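Local coordinates for protein fructose-bisphosphatase (Pyrococcus horikoshii, PDB 1VDW) that probably removes a phosphate from fructose 1,6-bisphosphate in a magnesium-dependent reaction, as a homodimer of the inositol monophosphatase superfamily, at residues 78-83 with 226-231; 123-128 with 182-187; 150-155 with 176-181; 215-218 with 222-225. All coordinates share one frame; numbering follows the deposited sequence. Where two conformers were deposited one is given.

Contact 1: 78-83 with 226-231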
loop_
_atom_site.group_PDB
_atom_site.type_symbol
_atom_site.label_atom_id
_atom_site.label_comp_id
_atom_site.label_asym_id
_atom_site.label_seq_id
_atom_site.Cartn_x
_atom_site.Cartn_y
_atom_site.Cartn_z
ATOM N N ASP A 78 -5.106 14.757 34.005
ATOM C CA ASP A 78 -3.831 15.388 33.705
ATOM C C ASP A 78 -3.192 14.694 32.497
ATOM O O ASP A 78 -2.095 15.050 32.069
ATOM C CB ASP A 78 -2.910 15.329 34.935
ATOM C CG ASP A 78 -2.813 13.937 35.538
ATOM O OD1 ASP A 78 -3.820 13.196 35.520
ATOM O OD2 ASP A 78 -1.729 13.588 36.053
ATOM N N TYR A 79 -3.907 13.713 31.951
ATOM C CA TYR A 79 -3.459 12.956 30.784
ATOM C C TYR A 79 -4.512 12.991 29.687
ATOM O O TYR A 79 -5.708 12.901 29.961
ATOM C CB TYR A 79 -3.191 11.500 31.168
ATOM C CG TYR A 79 -1.919 11.295 31.949
ATOM C CD1 TYR A 79 -0.688 11.208 31.302
ATOM C CD2 TYR A 79 -1.942 11.195 33.341
ATOM C CE1 TYR A 79 0.492 11.026 32.021
ATOM C CE2 TYR A 79 -0.771 11.015 34.068
ATOM C CZ TYR A 79 0.442 10.930 33.403
ATOM O OH TYR A 79 1.603 10.747 34.119
ATOM N N THR A 80 -4.058 13.110 28.444
ATOM C CA THR A 80 -4.957 13.138 27.297
ATOM C C THR A 80 -4.444 12.169 26.243
ATOM O O THR A 80 -3.256 12.143 25.938
ATOM C CB THR A 80 -5.036 14.541 26.665
ATOM O OG1 THR A 80 -5.445 15.488 27.657
ATOM C CG2 THR A 80 -6.044 14.557 25.522
ATOM N N VAL A 81 -5.347 11.364 25.702
ATOM C CA VAL A 81 -4.974 10.411 24.672
ATOM C C VAL A 81 -5.638 10.839 23.363
ATOM O O VAL A 81 -6.840 11.109 23.326
ATOM C CB VAL A 81 -5.400 8.972 25.070
ATOM C CG1 VAL A 81 -4.786 8.608 26.414
ATOM C CG2 VAL A 81 -6.914 8.858 25.123
ATOM N N VAL A 82 -4.834 10.933 22.305
ATOM C CA VAL A 82 -5.298 11.329 20.972
ATOM C C VAL A 82 -5.190 10.056 20.145
ATOM O O VAL A 82 -4.088 9.585 19.850
ATOM C CB VAL A 82 -4.397 12.438 20.395
ATOM C CG1 VAL A 82 -4.860 12.830 19.002
ATOM C CG2 VAL A 82 -4.427 13.650 21.320
ATOM N N VAL A 83 -6.338 9.515 19.754
ATOM C CA VAL A 83 -6.352 8.235 19.070
ATOM C C VAL A 83 -7.171 8.076 17.798
ATOM O O VAL A 83 -8.147 8.787 17.559
ATOM C CB VAL A 83 -6.829 7.154 20.086
ATOM C CG1 VAL A 83 -8.223 7.491 20.581
ATOM C CG2 VAL A 83 -6.810 5.777 19.453
ATOM N N ILE A 226 0.594 19.263 17.628
ATOM C CA ILE A 226 -0.554 18.395 17.834
ATOM C C ILE A 226 -1.489 19.034 18.851
ATOM O O ILE A 226 -1.114 19.244 20.004
ATOM C CB ILE A 226 -0.127 17.002 18.352
ATOM C CG1 ILE A 226 0.793 16.326 17.331
ATOM C CG2 ILE A 226 -1.358 16.146 18.616
ATOM C CD1 ILE A 226 0.177 16.164 15.954
ATOM N N THR A 227 -2.702 19.350 18.413
ATOM C CA THR A 227 -3.693 19.962 19.289
ATOM C C THR A 227 -4.716 18.909 19.684
ATOM O O THR A 227 -4.856 17.884 19.012
ATOM C CB THR A 227 -4.428 21.116 18.589
ATOM O OG1 THR A 227 -5.164 20.603 17.472
ATOM C CG2 THR A 227 -3.440 22.164 18.103
ATOM N N PHE A 228 -5.434 19.157 20.774
ATOM C CA PHE A 228 -6.440 18.213 21.237
ATOM C C PHE A 228 -7.781 18.479 20.571
ATOM O O PHE A 228 -8.793 18.704 21.237
ATOM C CB PHE A 228 -6.580 18.290 22.759
ATOM C CG PHE A 228 -5.310 17.981 23.498
ATOM C CD1 PHE A 228 -4.481 16.945 23.080
ATOM C CD2 PHE A 228 -4.948 18.713 24.621
ATOM C CE1 PHE A 228 -3.310 16.645 23.770
ATOM C CE2 PHE A 228 -3.780 18.419 25.317
ATOM C CZ PHE A 228 -2.960 17.385 24.891
ATOM N N SER A 229 -7.774 18.447 19.244
ATOM C CA SER A 229 -8.973 18.676 18.456
ATOM C C SER A 229 -9.205 17.506 17.510
ATOM O O SER A 229 -8.257 16.875 17.041
ATOM C CB SER A 229 -8.835 19.968 17.646
ATOM O OG SER A 229 -9.948 20.152 16.792
ATOM N N ALA A 230 -10.472 17.216 17.235
ATOM C CA ALA A 230 -10.823 16.126 16.337
ATOM C C ALA A 230 -11.451 16.684 15.066
ATOM O O ALA A 230 -11.852 15.931 14.180
ATOM C CB ALA A 230 -11.795 15.176 17.027
ATOM N N THR A 231 -11.522 18.010 14.981
ATOM C CA THR A 231 -12.118 18.680 13.829
ATOM C C THR A 231 -11.131 19.533 13.030
ATOM O O THR A 231 -11.341 19.790 11.844
ATOM C CB THR A 231 -13.287 19.579 14.269
ATOM O OG1 THR A 231 -12.818 20.549 15.211
ATOM C CG2 THR A 231 -14.382 18.743 14.913
#
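The methyl group of Thr80 lies over one face of the Phe228 ring, its CG2 3.9 Å from the ring centroid and 17° off the ring normal, a CH-pi contact set slightly toward the rim. CG2 stands anti to the backbone N of Thr80 (chi1 -57° for OG1), which turns the methyl to the ring and leaves OG1 for Asn64. Val82, next on the same side of strand 79-84, meets the ring at its edge, with CG2 3.7 Å from Phe228 CD1. The ring is thus held over a face and at an edge, and Phe106 adds an edge-to-face contact and Lys109 a cation-pi one.

This close packing against the buried Thr80 and Val82 contrasts with the rest of 226-231. Phe228 is the centre of an inverse gamma turn, and beyond it the chain draws away from strand 79-84 toward the exposed Thr231; there Ser229 OG accepts from Thr231 N at 3.2 Å in an ST turn. Replacing Phe228 by an alanine is likely to open a gap over Thr80 CG2 and leave Lys109 without its aromatic partner. With no hydrogen bond between them, the segments meet through CH-pi and apolar contacts, supplemented by Phe106 and Lys109.

Contact 2: 123-128 with 182-187; sequences RLYEGI and LARGAL
Arg184 and Tyr125 meet through one hydrogen bond, from Arg184 NE to Tyr125 OH at 3.1 Å, with an N-H...O angle of 160°. The hydroxyl lies close to the guanidinium plane, and ring and guanidinium are only 24° apart, so the arginine comes to the tyrosine at its edge. Tyr125 OH also bonds to Glu118, its stronger polar partner.

Apolar contact follows the same line: Arg184 CD rests 3.7 Å from Tyr125 CE1. Its CG sits between the backbone N and the carbonyl carbon (chi1 67°), and from there the chain runs extended to NE, carrying the group across to strand 123-128.

Charge gives the third kind of interaction. Arg123 NH1 and Arg184 NH2 are 3.2 Å apart, two donors that do not bond, with the guanidinium planes steeply inclined to each other. Arg123 is paired with Glu118 in a salt bridge and bonds to Gly95 of the second subunit, while Arg184 NH1 bonds to Asn94 of that subunit. A leucine in place of Arg184 would probably leave Tyr125 OH without this donor and the carbonyl of Asn94 across the interface without its mate. The closeness of the like charges is probably made tolerable by the Glu118 salt bridge and by the carbonyls of Gly95 and Asn94 of the second subunit, in a cluster that ties helix 175-184 and strand 123-128 to the dimer interface.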
loop_
_atom_site.group_PDB
_atom_site.type_symbol
_atom_site.label_atom_id
_atom_site.label_comp_id
_atom_site.label_asym_id
_atom_site.label_seq_id
_atom_site.Cartn_x
_atom_site.Cartn_y
_atom_site.Cartn_z
ATOM N N ARG A 123 3.513 -5.756 13.811
ATOM C CA ARG A 123 4.484 -4.739 14.189
ATOM C C ARG A 123 3.981 -3.711 15.175
ATOM O O ARG A 123 2.917 -3.116 14.980
ATOM C CB ARG A 123 4.966 -3.978 12.961
ATOM C CG ARG A 123 5.859 -4.733 12.039
ATOM C CD ARG A 123 6.103 -3.843 10.840
ATOM N NE ARG A 123 6.835 -4.512 9.783
ATOM C CZ ARG A 123 6.894 -4.080 8.527
ATOM N NH1 ARG A 123 6.255 -2.967 8.152
ATOM N NH2 ARG A 123 7.594 -4.771 7.639
ATOM N N LEU A 124 4.757 -3.482 16.225
ATOM C CA LEU A 124 4.400 -2.465 17.200
ATOM C C LEU A 124 5.459 -1.374 17.166
ATOM O O LEU A 124 6.611 -1.611 17.538
ATOM C CB LEU A 124 4.312 -3.038 18.621
ATOM C CG LEU A 124 3.991 -1.988 19.699
ATOM C CD1 LEU A 124 2.628 -1.375 19.432
ATOM C CD2 LEU A 124 4.018 -2.625 21.085
ATOM N N TYR A 125 5.076 -0.194 16.679
ATOM C CA TYR A 125 5.974 0.954 16.634
ATOM C C TYR A 125 5.704 1.757 17.897
ATOM O O TYR A 125 4.545 1.990 18.252
ATOM C CB TYR A 125 5.670 1.860 15.438
ATOM C CG TYR A 125 5.842 1.237 14.077
ATOM C CD1 TYR A 125 6.985 1.482 13.320
ATOM C CD2 TYR A 125 4.837 0.440 13.525
ATOM C CE1 TYR A 125 7.120 0.949 12.034
ATOM C CE2 TYR A 125 4.963 -0.093 12.250
ATOM C CZ TYR A 125 6.102 0.166 11.514
ATOM O OH TYR A 125 6.214 -0.352 10.240
ATOM N N GLU A 126 6.770 2.182 18.564
ATOM C CA GLU A 126 6.628 2.972 19.775
ATOM C C GLU A 126 7.525 4.194 19.725
ATOM O O GLU A 126 8.640 4.147 19.207
ATOM C CB GLU A 126 6.978 2.140 21.011
ATOM C CG GLU A 126 6.066 0.954 21.238
ATOM C CD GLU A 126 6.497 0.132 22.433
ATOM O OE1 GLU A 126 5.896 0.287 23.520
ATOM O OE2 GLU A 126 7.449 -0.657 22.282
ATOM N N GLY A 127 7.020 5.291 20.270
ATOM C CA GLY A 127 7.780 6.521 20.317
ATOM C C GLY A 127 7.813 6.986 21.755
ATOM O O GLY A 127 6.770 7.135 22.392
ATOM N N ILE A 128 9.018 7.186 22.272
ATOM C CA ILE A 128 9.193 7.636 23.644
ATOM C C ILE A 128 10.079 8.869 23.609
ATOM O O ILE A 128 11.304 8.764 23.540
ATOM C CB ILE A 128 9.868 6.551 24.506
ATOM C CG1 ILE A 128 9.080 5.242 24.401
ATOM C CG2 ILE A 128 9.948 7.020 25.956
ATOM C CD1 ILE A 128 9.749 4.051 25.073
ATOM N N LEU A 182 8.242 6.212 7.509
ATOM C CA LEU A 182 9.245 7.269 7.466
ATOM C C LEU A 182 10.164 7.114 8.682
ATOM O O LEU A 182 11.390 7.203 8.571
ATOM C CB LEU A 182 8.560 8.635 7.514
ATOM C CG LEU A 182 9.450 9.855 7.765
ATOM C CD1 LEU A 182 10.424 10.045 6.612
ATOM C CD2 LEU A 182 8.568 11.081 7.941
ATOM N N ALA A 183 9.558 6.849 9.836
ATOM C CA ALA A 183 10.296 6.707 11.081
ATOM C C ALA A 183 11.337 5.598 11.076
ATOM O O ALA A 183 12.372 5.717 11.735
ATOM C CB ALA A 183 9.325 6.498 12.235
ATOM N N ARG A 184 11.082 4.514 10.350
ATOM C CA ARG A 184 12.051 3.422 10.340
ATOM C C ARG A 184 12.911 3.361 9.085
ATOM O O ARG A 184 13.702 2.433 8.914
ATOM C CB ARG A 184 11.361 2.073 10.580
ATOM C CG ARG A 184 10.426 1.612 9.483
ATOM C CD ARG A 184 9.901 0.208 9.781
ATOM N NE ARG A 184 8.927 -0.231 8.786
ATOM C CZ ARG A 184 9.238 -0.652 7.564
ATOM N NH1 ARG A 184 10.502 -0.709 7.177
ATOM N NH2 ARG A 184 8.277 -0.976 6.713
ATOM N N GLY A 185 12.749 4.336 8.201
ATOM C CA GLY A 185 13.569 4.384 7.001
ATOM C C GLY A 185 13.084 3.701 5.736
ATOM O O GLY A 185 13.897 3.353 4.877
ATOM N N ALA A 186 11.773 3.515 5.604
ATOM C CA ALA A 186 11.201 2.880 4.420
ATOM C C ALA A 186 10.750 3.923 3.395
ATOM O O ALA A 186 10.428 3.583 2.257
ATOM C CB ALA A 186 10.031 1.994 4.825
ATOM N N LEU A 187 10.723 5.186 3.820
ATOM C CA LEU A 187 10.349 6.325 2.980
ATOM C C LEU A 187 11.208 7.507 3.410
ATOM O O LEU A 187 11.712 7.537 4.536
ATOM C CB LEU A 187 8.875 6.701 3.170
ATOM C CG LEU A 187 7.811 5.728 2.663
ATOM C CD1 LEU A 187 6.434 6.217 3.111
ATOM C CD2 LEU A 187 7.887 5.609 1.148
#

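Contact 3: 150-155 with 176-181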
loop_
_atom_site.group_PDB
_atom_site.type_symbol
_atom_site.label_atom_id
_atom_site.label_comp_id
_atom_site.label_asym_id
_atom_site.label_seq_id
_atom_site.Cartn_x
_atom_site.Cartn_y
_atom_site.Cartn_z
ATOM N N SER A 150 11.855 8.542 -2.068
ATOM C CA SER A 150 10.637 7.749 -2.188
ATOM C C SER A 150 9.738 8.385 -1.141
ATOM O O SER A 150 10.118 8.481 0.025
ATOM C CB SER A 150 10.895 6.287 -1.833
ATOM O OG SER A 150 11.797 5.698 -2.751
ATOM N N ILE A 151 8.550 8.818 -1.545
ATOM C CA ILE A 151 7.670 9.490 -0.603
ATOM C C ILE A 151 6.221 9.051 -0.656
ATOM O O ILE A 151 5.780 8.441 -1.624
ATOM C CB ILE A 151 7.672 11.030 -0.855
ATOM C CG1 ILE A 151 6.886 11.367 -2.132
ATOM C CG2 ILE A 151 9.111 11.535 -0.978
ATOM C CD1 ILE A 151 6.569 12.852 -2.295
ATOM N N SER A 152 5.502 9.341 0.424
ATOM C CA SER A 152 4.062 9.131 0.473
ATOM C C SER A 152 3.549 10.511 0.046
ATOM O O SER A 152 4.068 11.537 0.503
ATOM C CB SER A 152 3.608 8.781 1.889
ATOM O OG SER A 152 2.217 8.978 2.058
ATOM N N PHE A 153 2.548 10.536 -0.825
ATOM C CA PHE A 153 2.042 11.801 -1.343
ATOM C C PHE A 153 0.533 11.808 -1.528
ATOM O O PHE A 153 -0.023 10.929 -2.188
ATOM C CB PHE A 153 2.754 12.091 -2.678
ATOM C CG PHE A 153 2.407 13.421 -3.308
ATOM C CD1 PHE A 153 2.238 14.569 -2.536
ATOM C CD2 PHE A 153 2.323 13.531 -4.694
ATOM C CE1 PHE A 153 1.996 15.806 -3.140
ATOM C CE2 PHE A 153 2.081 14.762 -5.302
ATOM C CZ PHE A 153 1.919 15.899 -4.523
ATOM N N TYR A 154 -0.109 12.810 -0.926
ATOM C CA TYR A 154 -1.555 13.014 -1.010
ATOM C C TYR A 154 -1.815 14.476 -1.363
ATOM O O TYR A 154 -1.324 15.381 -0.683
ATOM C CB TYR A 154 -2.247 12.767 0.334
ATOM C CG TYR A 154 -2.238 11.353 0.867
ATOM C CD1 TYR A 154 -3.378 10.555 0.790
ATOM C CD2 TYR A 154 -1.126 10.849 1.527
ATOM C CE1 TYR A 154 -3.415 9.296 1.367
ATOM C CE2 TYR A 154 -1.151 9.587 2.107
ATOM C CZ TYR A 154 -2.303 8.823 2.025
ATOM O OH TYR A 154 -2.359 7.591 2.624
ATOM N N THR A 155 -2.592 14.706 -2.415
ATOM C CA THR A 155 -2.947 16.061 -2.817
ATOM C C THR A 155 -4.252 16.023 -3.593
ATOM O O THR A 155 -4.622 14.996 -4.157
ATOM C CB THR A 155 -1.867 16.710 -3.701
ATOM O OG1 THR A 155 -2.265 18.053 -4.016
ATOM C CG2 THR A 155 -1.682 15.924 -4.988
ATOM N N ALA A 176 -0.938 6.891 9.382
ATOM C CA ALA A 176 -0.166 6.469 10.547
ATOM C C ALA A 176 0.954 5.541 10.103
ATOM O O ALA A 176 2.087 5.653 10.572
ATOM C CB ALA A 176 -1.064 5.758 11.561
ATOM N N LEU A 177 0.643 4.617 9.201
ATOM C CA LEU A 177 1.660 3.700 8.712
ATOM C C LEU A 177 2.686 4.420 7.864
ATOM O O LEU A 177 3.873 4.108 7.925
ATOM C CB LEU A 177 1.042 2.572 7.886
ATOM C CG LEU A 177 0.203 1.564 8.664
ATOM C CD1 LEU A 177 -0.236 0.466 7.719
ATOM C CD2 LEU A 177 1.011 0.980 9.823
ATOM N N GLU A 178 2.245 5.382 7.065
ATOM C CA GLU A 178 3.198 6.078 6.227
ATOM C C GLU A 178 4.192 6.851 7.087
ATOM O O GLU A 178 5.384 6.874 6.793
ATOM C CB GLU A 178 2.439 6.928 5.205
ATOM C CG GLU A 178 1.876 6.001 4.117
ATOM C CD GLU A 178 0.706 6.563 3.342
ATOM O OE1 GLU A 178 -0.334 6.861 3.963
ATOM O OE2 GLU A 178 0.821 6.690 2.102
ATOM N N LEU A 179 3.719 7.442 8.179
ATOM C CA LEU A 179 4.609 8.149 9.089
ATOM C C LEU A 179 5.520 7.147 9.816
ATOM O O LEU A 179 6.694 7.431 10.051
ATOM C CB LEU A 179 3.793 8.970 10.090
ATOM C CG LEU A 179 3.175 10.231 9.475
ATOM C CD1 LEU A 179 2.130 10.805 10.414
ATOM C CD2 LEU A 179 4.273 11.257 9.193
ATOM N N ALA A 180 4.986 5.979 10.168
ATOM C CA ALA A 180 5.784 4.949 10.827
ATOM C C ALA A 180 6.868 4.459 9.862
ATOM O O ALA A 180 7.994 4.168 10.272
ATOM C CB ALA A 180 4.894 3.784 11.257
ATOM N N TYR A 181 6.520 4.353 8.582
ATOM C CA TYR A 181 7.478 3.908 7.577
ATOM C C TYR A 181 8.598 4.932 7.459
ATOM O O TYR A 181 9.765 4.569 7.311
ATOM C CB TYR A 181 6.798 3.712 6.221
ATOM C CG TYR A 181 5.876 2.509 6.132
ATOM C CD1 TYR A 181 5.750 1.599 7.186
ATOM C CD2 TYR A 181 5.119 2.292 4.984
ATOM C CE1 TYR A 181 4.881 0.501 7.093
ATOM C CE2 TYR A 181 4.256 1.208 4.883
ATOM C CZ TYR A 181 4.142 0.320 5.937
ATOM O OH TYR A 181 3.266 -0.734 5.815
#
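Strand 150-154 passes helix 175-184 most closely where the CA atoms of Ser152 and Glu178 are 6.6 Å apart, and the alternation of the strand turns Ser152 and Tyr154 toward the helix while Phe153 points away. Both side chains close on the carboxylate of Glu178, one to each oxygen.

Tyr154 OH donates to Glu178 OE1 at 2.5 Å, a short bond that uses the syn lone pair of the oxygen. OE1 lies at the edge of the tyrosine ring, near its plane, and the ring and carboxylate planes are 68° apart. In the conformer described, Ser152 OG donates to Glu178 OE2 at 2.7 Å, but from above the carboxylate plane, 76° out of it. Its OG is anti to the backbone N (chi1 162°), which swings the hydroxyl up to the glutamate. On the helix side, the extended Glu178 chain beyond CG spans the gap to the strand.

These groups are all buried, and the carboxylate has further support: OE2 also receives the backbone N of Leu172, while Tyr154 OH receives that of Gly173. With Ser152 in this conformer, three donors grip the two oxygens, and bonds in differing directions probably hold the group against turning. The loop just before the helix is in this way fastened to the same carboxylate. The arrangement joins a strand of the five-stranded sheet to the helix lying against it, as in the layered alpha/beta architecture of the inositol monophosphatase superfamily; at the start of the helix, Ala176 N bonds to Asp87, a predicted magnesium ligand.

Contact 4: 215-218 with 222-225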
loop_
_atom_site.group_PDB
_atom_site.type_symbol
_atom_site.label_atom_id
_atom_site.label_comp_id
_atom_site.label_asym_id
_atom_site.label_seq_id
_atom_site.Cartn_x
_atom_site.Cartn_y
_atom_site.Cartn_z
ATOM N N ILE A 215 11.690 15.506 10.505
ATOM C CA ILE A 215 11.300 16.897 10.657
ATOM C C ILE A 215 9.860 16.909 10.153
ATOM O O ILE A 215 9.583 16.406 9.062
ATOM C CB ILE A 215 12.169 17.814 9.777
ATOM C CG1 ILE A 215 13.641 17.659 10.173
ATOM C CG2 ILE A 215 11.728 19.266 9.937
ATOM C CD1 ILE A 215 14.604 18.301 9.204
ATOM N N VAL A 216 8.940 17.452 10.943
ATOM C CA VAL A 216 7.533 17.484 10.550
ATOM C C VAL A 216 7.001 18.911 10.601
ATOM O O VAL A 216 6.837 19.489 11.678
ATOM C CB VAL A 216 6.672 16.588 11.476
ATOM C CG1 VAL A 216 5.247 16.513 10.954
ATOM C CG2 VAL A 216 7.283 15.189 11.570
ATOM N N LYS A 217 6.721 19.471 9.432
ATOM C CA LYS A 217 6.234 20.842 9.355
ATOM C C LYS A 217 4.925 20.985 8.596
ATOM O O LYS A 217 4.453 20.040 7.954
ATOM C CB LYS A 217 7.314 21.723 8.719
ATOM C CG LYS A 217 8.566 21.834 9.581
ATOM C CD LYS A 217 9.688 22.584 8.886
ATOM C CE LYS A 217 10.867 22.773 9.826
ATOM N NZ LYS A 217 12.015 23.467 9.175
ATOM N N ASP A 218 4.327 22.170 8.691
ATOM C CA ASP A 218 3.079 22.453 8.001
ATOM C C ASP A 218 3.367 23.253 6.737
ATOM O O ASP A 218 4.526 23.430 6.357
ATOM C CB ASP A 218 2.099 23.221 8.905
ATOM C CG ASP A 218 2.661 24.540 9.424
ATOM O OD1 ASP A 218 3.532 25.144 8.765
ATOM O OD2 ASP A 218 2.203 24.986 10.498
ATOM N N LYS A 222 6.474 25.643 9.512
ATOM C CA LYS A 222 6.621 25.617 10.963
ATOM C C LYS A 222 6.346 24.219 11.493
ATOM O O LYS A 222 5.543 23.478 10.922
ATOM C CB LYS A 222 5.647 26.601 11.613
ATOM C CG LYS A 222 5.963 28.067 11.357
ATOM C CD LYS A 222 7.252 28.471 12.059
ATOM C CE LYS A 222 7.493 29.971 11.963
ATOM N NZ LYS A 222 8.732 30.368 12.691
ATOM N N ASP A 223 7.012 23.858 12.583
ATOM C CA ASP A 223 6.813 22.544 13.177
ATOM C C ASP A 223 5.342 22.320 13.475
ATOM O O ASP A 223 4.661 23.199 14.002
ATOM C CB ASP A 223 7.618 22.401 14.473
ATOM C CG ASP A 223 9.104 22.289 14.224
ATOM O OD1 ASP A 223 9.496 21.527 13.318
ATOM O OD2 ASP A 223 9.882 22.957 14.938
ATOM N N VAL A 224 4.853 21.137 13.126
ATOM C CA VAL A 224 3.460 20.803 13.368
ATOM C C VAL A 224 3.214 20.679 14.867
ATOM O O VAL A 224 4.011 20.084 15.587
ATOM C CB VAL A 224 3.088 19.471 12.683
ATOM C CG1 VAL A 224 1.665 19.066 13.054
ATOM C CG2 VAL A 224 3.218 19.619 11.177
ATOM N N GLU A 225 2.112 21.261 15.329
ATOM C CA GLU A 225 1.748 21.199 16.738
ATOM C C GLU A 225 0.491 20.356 16.885
ATOM O O GLU A 225 -0.554 20.689 16.329
ATOM C CB GLU A 225 1.485 22.599 17.296
ATOM C CG GLU A 225 2.700 23.509 17.314
ATOM C CD GLU A 225 2.421 24.831 18.004
ATOM O OE1 GLU A 225 1.492 25.546 17.570
ATOM O OE2 GLU A 225 3.131 25.156 18.980
HETATM O O HOH W 1 9.533 18.686 13.517
HETATM O O HOH W 2 2.445 24.584 13.145
#
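Asp218 and Lys222 lie side by side and point the same way, and the aspartate carboxylate reaches forward to the lysine backbone: Lys222 N donates to Asp218 OD1 at 3.1 Å, meeting it from above the carboxylate plane, 47° out of it. The CG of Asp218 stands between its own backbone N and carbonyl carbon (chi1 58°), which brings OD1 to this N-H; OD1 also takes the N-H of Asp220 within the turn.

Val216 and Val224 approach at a slant, Val216 CG1 3.7 Å from Val224 CG2, on the side facing Val206 and Ile236. Lys217 slants past Asp223 in its turn: Lys217 CG is 3.9 Å from Asp223 OD1, yet NZ runs on to a salt bridge with Glu242.

Between these side chains the backbones form a single bridge, Lys217 with Asp223. Val224 N donates to Val216 O at 3.0 Å and Asp218 N to Lys222 O at 2.9 Å. Two waters fill in at the margins. One accepts from Val216 N at 2.9 Å and donates to Asp223 OD1; the other donates to Asp218 OD2 and to Asp223 O. The result is a tight hairpin-like return after strand 215-217: the buried valines supply the apolar contact, backbone bonds, waters and Asp218 hold the turn, and Arg210 bonds to both valine carbonyls.

Contacts 2 and 3 lie closest, their centres about 12 Å apart, and share helix 175-184; they touch directly, Ala186 N lying 2.8 Å from Tyr181 O in a probable hydrogen bond. That helix thus faces strand 123-128 of the eight-stranded sheet in one contact and strand 150-154 of the five-stranded sheet in the other. Contact 4 edges the latter sheet, about 15 Å between centres from contact 3, and its chain runs straight into the loop of contact 1, which returns to strand 79-84 of the larger sheet. Contacts 2, 3 and 4 are nested along the chain within contact 1. Together they join the two sheets, while contacts 2 and 3 also reach the second subunit.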